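Local coordinates for putative branched chain amino acid ABC transporter, periplasmic amino acid-binding protein (Brucella ovis, PDB 4XFK) that probably serves as the periplasmic solute-binding component of an ABC-type amino-acid transport system, capturing branched-chain and related amino acids, at residues F268-A272 / F374-T379. The protein carries 1 engineered substitution. Sequence-based numbering, arbitrary orientation.
With ACT (acetate ion), chain C.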
loop_
_atom_site.group_PDB
_atom_site.type_symbol
_atom_site.label_atom_id
_atom_site.label_comp_id
_atom_site.label_asym_id
_atom_site.label_seq_id
_atom_site.Cartn_x
_atom_site.Cartn_y
_atom_site.Cartn_z
ATOM N N PHE A 268 3.814 -3.051 -8.872
ATOM C CA PHE A 268 5.042 -3.735 -9.269
ATOM C C PHE A 268 4.836 -5.194 -9.677
ATOM O O PHE A 268 3.978 -5.898 -9.133
ATOM C CB PHE A 268 6.049 -3.677 -8.112
ATOM C CG PHE A 268 7.302 -4.474 -8.356
ATOM C CD1 PHE A 268 8.290 -3.998 -9.205
ATOM C CD2 PHE A 268 7.488 -5.703 -7.743
ATOM C CE1 PHE A 268 9.451 -4.736 -9.438
ATOM C CE2 PHE A 268 8.646 -6.446 -7.973
ATOM C CZ PHE A 268 9.618 -5.958 -8.819
ATOM N N ASN A 269 5.645 -5.647 -10.624
ATOM C CA ASN A 269 5.816 -7.069 -10.852
ATOM C C ASN A 269 7.234 -7.239 -11.386
ATOM O O ASN A 269 7.689 -6.413 -12.168
ATOM C CB ASN A 269 4.761 -7.590 -11.842
ATOM C CG ASN A 269 4.922 -9.060 -12.148
ATOM O OD1 ASN A 269 5.819 -9.446 -12.891
ATOM N ND2 ASN A 269 4.049 -9.890 -11.587
ATOM N N PRO A 270 7.949 -8.288 -10.954
ATOM C CA PRO A 270 9.335 -8.466 -11.408
ATOM C C PRO A 270 9.522 -8.453 -12.930
ATOM O O PRO A 270 10.591 -8.050 -13.387
ATOM C CB PRO A 270 9.708 -9.846 -10.861
ATOM C CG PRO A 270 8.853 -10.015 -9.661
ATOM C CD PRO A 270 7.563 -9.293 -9.947
ATOM N N GLU A 271 8.517 -8.900 -13.687
ATOM C CA GLU A 271 8.612 -8.992 -15.149
ATOM C C GLU A 271 7.901 -7.863 -15.877
ATOM O O GLU A 271 7.754 -7.919 -17.099
ATOM C CB GLU A 271 7.950 -10.267 -15.664
ATOM C CG GLU A 271 8.388 -11.560 -15.055
ATOM C CD GLU A 271 7.589 -12.718 -15.623
ATOM O OE1 GLU A 271 6.928 -13.424 -14.838
ATOM O OE2 GLU A 271 7.610 -12.910 -16.860
ATOM N N ALA A 272 7.422 -6.862 -15.148
ATOM C CA ALA A 272 6.584 -5.841 -15.768
ATOM C C ALA A 272 7.363 -4.713 -16.427
ATOM O O ALA A 272 6.823 -4.010 -17.273
ATOM C CB ALA A 272 5.573 -5.288 -14.773
ATOM N N PHE A 374 2.684 -14.607 -10.001
ATOM C CA PHE A 374 1.953 -13.491 -10.570
ATOM C C PHE A 374 2.561 -13.067 -11.896
ATOM O O PHE A 374 3.729 -12.711 -11.971
ATOM C CB PHE A 374 1.887 -12.354 -9.550
ATOM C CG PHE A 374 1.029 -12.697 -8.368
ATOM C CD1 PHE A 374 1.565 -13.338 -7.260
ATOM C CD2 PHE A 374 -0.336 -12.439 -8.393
ATOM C CE1 PHE A 374 0.756 -13.691 -6.180
ATOM C CE2 PHE A 374 -1.139 -12.785 -7.317
ATOM C CZ PHE A 374 -0.591 -13.411 -6.212
ATOM N N LEU A 375 1.751 -13.138 -12.947
ATOM C CA LEU A 375 2.179 -12.821 -14.302
ATOM C C LEU A 375 1.491 -11.526 -14.712
ATOM O O LEU A 375 0.263 -11.446 -14.687
ATOM C CB LEU A 375 1.750 -13.943 -15.249
ATOM C CG LEU A 375 2.117 -13.769 -16.724
ATOM C CD1 LEU A 375 3.582 -14.084 -16.938
ATOM C CD2 LEU A 375 1.233 -14.647 -17.617
ATOM N N PRO A 376 2.275 -10.500 -15.080
ATOM C CA PRO A 376 1.670 -9.222 -15.473
ATOM C C PRO A 376 1.000 -9.311 -16.843
ATOM O O PRO A 376 1.539 -9.973 -17.734
ATOM C CB PRO A 376 2.873 -8.275 -15.535
ATOM C CG PRO A 376 4.031 -9.158 -15.873
ATOM C CD PRO A 376 3.744 -10.499 -15.240
ATOM N N PHE A 377 -0.150 -8.660 -17.014
ATOM C CA PHE A 377 -0.795 -8.632 -18.331
ATOM C C PHE A 377 -1.227 -7.242 -18.807
ATOM O O PHE A 377 -1.599 -7.079 -19.969
ATOM C CB PHE A 377 -1.956 -9.635 -18.424
ATOM C CG PHE A 377 -3.105 -9.348 -17.493
ATOM C CD1 PHE A 377 -4.089 -8.431 -17.839
ATOM C CD2 PHE A 377 -3.226 -10.029 -16.287
ATOM C CE1 PHE A 377 -5.154 -8.178 -16.991
ATOM C CE2 PHE A 377 -4.286 -9.777 -15.440
ATOM C CZ PHE A 377 -5.261 -8.863 -15.799
ATOM N N LYS A 378 -1.183 -6.251 -17.921
ATOM C CA LYS A 378 -1.539 -4.882 -18.283
ATOM C C LYS A 378 -0.864 -3.906 -17.336
ATOM O O LYS A 378 -0.945 -4.060 -16.122
ATOM C CB LYS A 378 -3.061 -4.678 -18.233
ATOM C CG LYS A 378 -3.522 -3.238 -18.463
ATOM C CD LYS A 378 -3.191 -2.760 -19.871
ATOM C CE LYS A 378 -3.678 -1.336 -20.099
ATOM N NZ LYS A 378 -3.321 -0.822 -21.453
ATOM N N THR A 379 -0.197 -2.902 -17.890
ATOM C CA THR A 379 0.358 -1.827 -17.077
ATOM C C THR A 379 -0.318 -0.521 -17.445
ATOM O O THR A 379 -0.362 -0.143 -18.617
ATOM C CB THR A 379 1.870 -1.674 -17.273
ATOM O OG1 THR A 379 2.534 -2.840 -16.777
ATOM C CG2 THR A 379 2.383 -0.450 -16.524
HETATM C C ACT C . 2.892 -5.980 -18.783
HETATM O O ACT C . 2.251 -6.319 -19.806
HETATM O OXT ACT C . 2.241 -5.332 -17.934
HETATM C CH3 ACT C . 4.337 -6.338 -18.580
#
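N269 reaches across to the strand 374-379 with its whole amide group. The side chain leaves the loop with CG anti to the backbone N (chi1 178°), and from there ND2 donates to the carbonyl O of F374 at 2.9 Å. This bond is nearly straight at the hydrogen (165°), yet ND2 stands above the carbonyl plane of F374. The second hydrogen-bond partner of ND2 is Q357, while OD1 turns back and accepts from the backbone N of E271 at 2.9 Å, an Asx turn. With both ends of the amide gripped, its rotation is fixed. Asparagine suits the place because its carbonyl can close an Asx turn over the type I turn 269-272 while its NH2 bonds to the strand.

Tight packing centres on P376. The N269 and P376 side chains cross at about a right angle, P376 CD lying 3.3 Å from N269 OD1. Proline suits this position because L375 and F377, its neighbours in sequence, make the backbone bonds to strand 350-360, so the missing N-H costs the sheet no bond. Its CG also nears E271 CB, and P376 CB meets A272 CB at 4.1 Å, a methyl small enough to sit close.

Toward the solvent side the contact becomes looser. The extended E271 side chain brings its carboxylate alongside L375, with OE1 4.0 Å from L375 CD1, while OE1 takes its hydrogen bond from the backbone N of R364. Near T379 an acetate, probably a crystallisation additive, sits between the segments; T379 OG1 donates to its OXT at 2.8 Å, and the acetate methyl lies against A272.

Within this periplasmic-binding-protein fold, the loop carrying the turn leads from strand 263-266 into helix 274-288, where S277 OG hydrogen-bonds P270 O, and strand 373-380 runs antiparallel beside strand 350-360, with a classic bulge at F377 and K378 opposite V356.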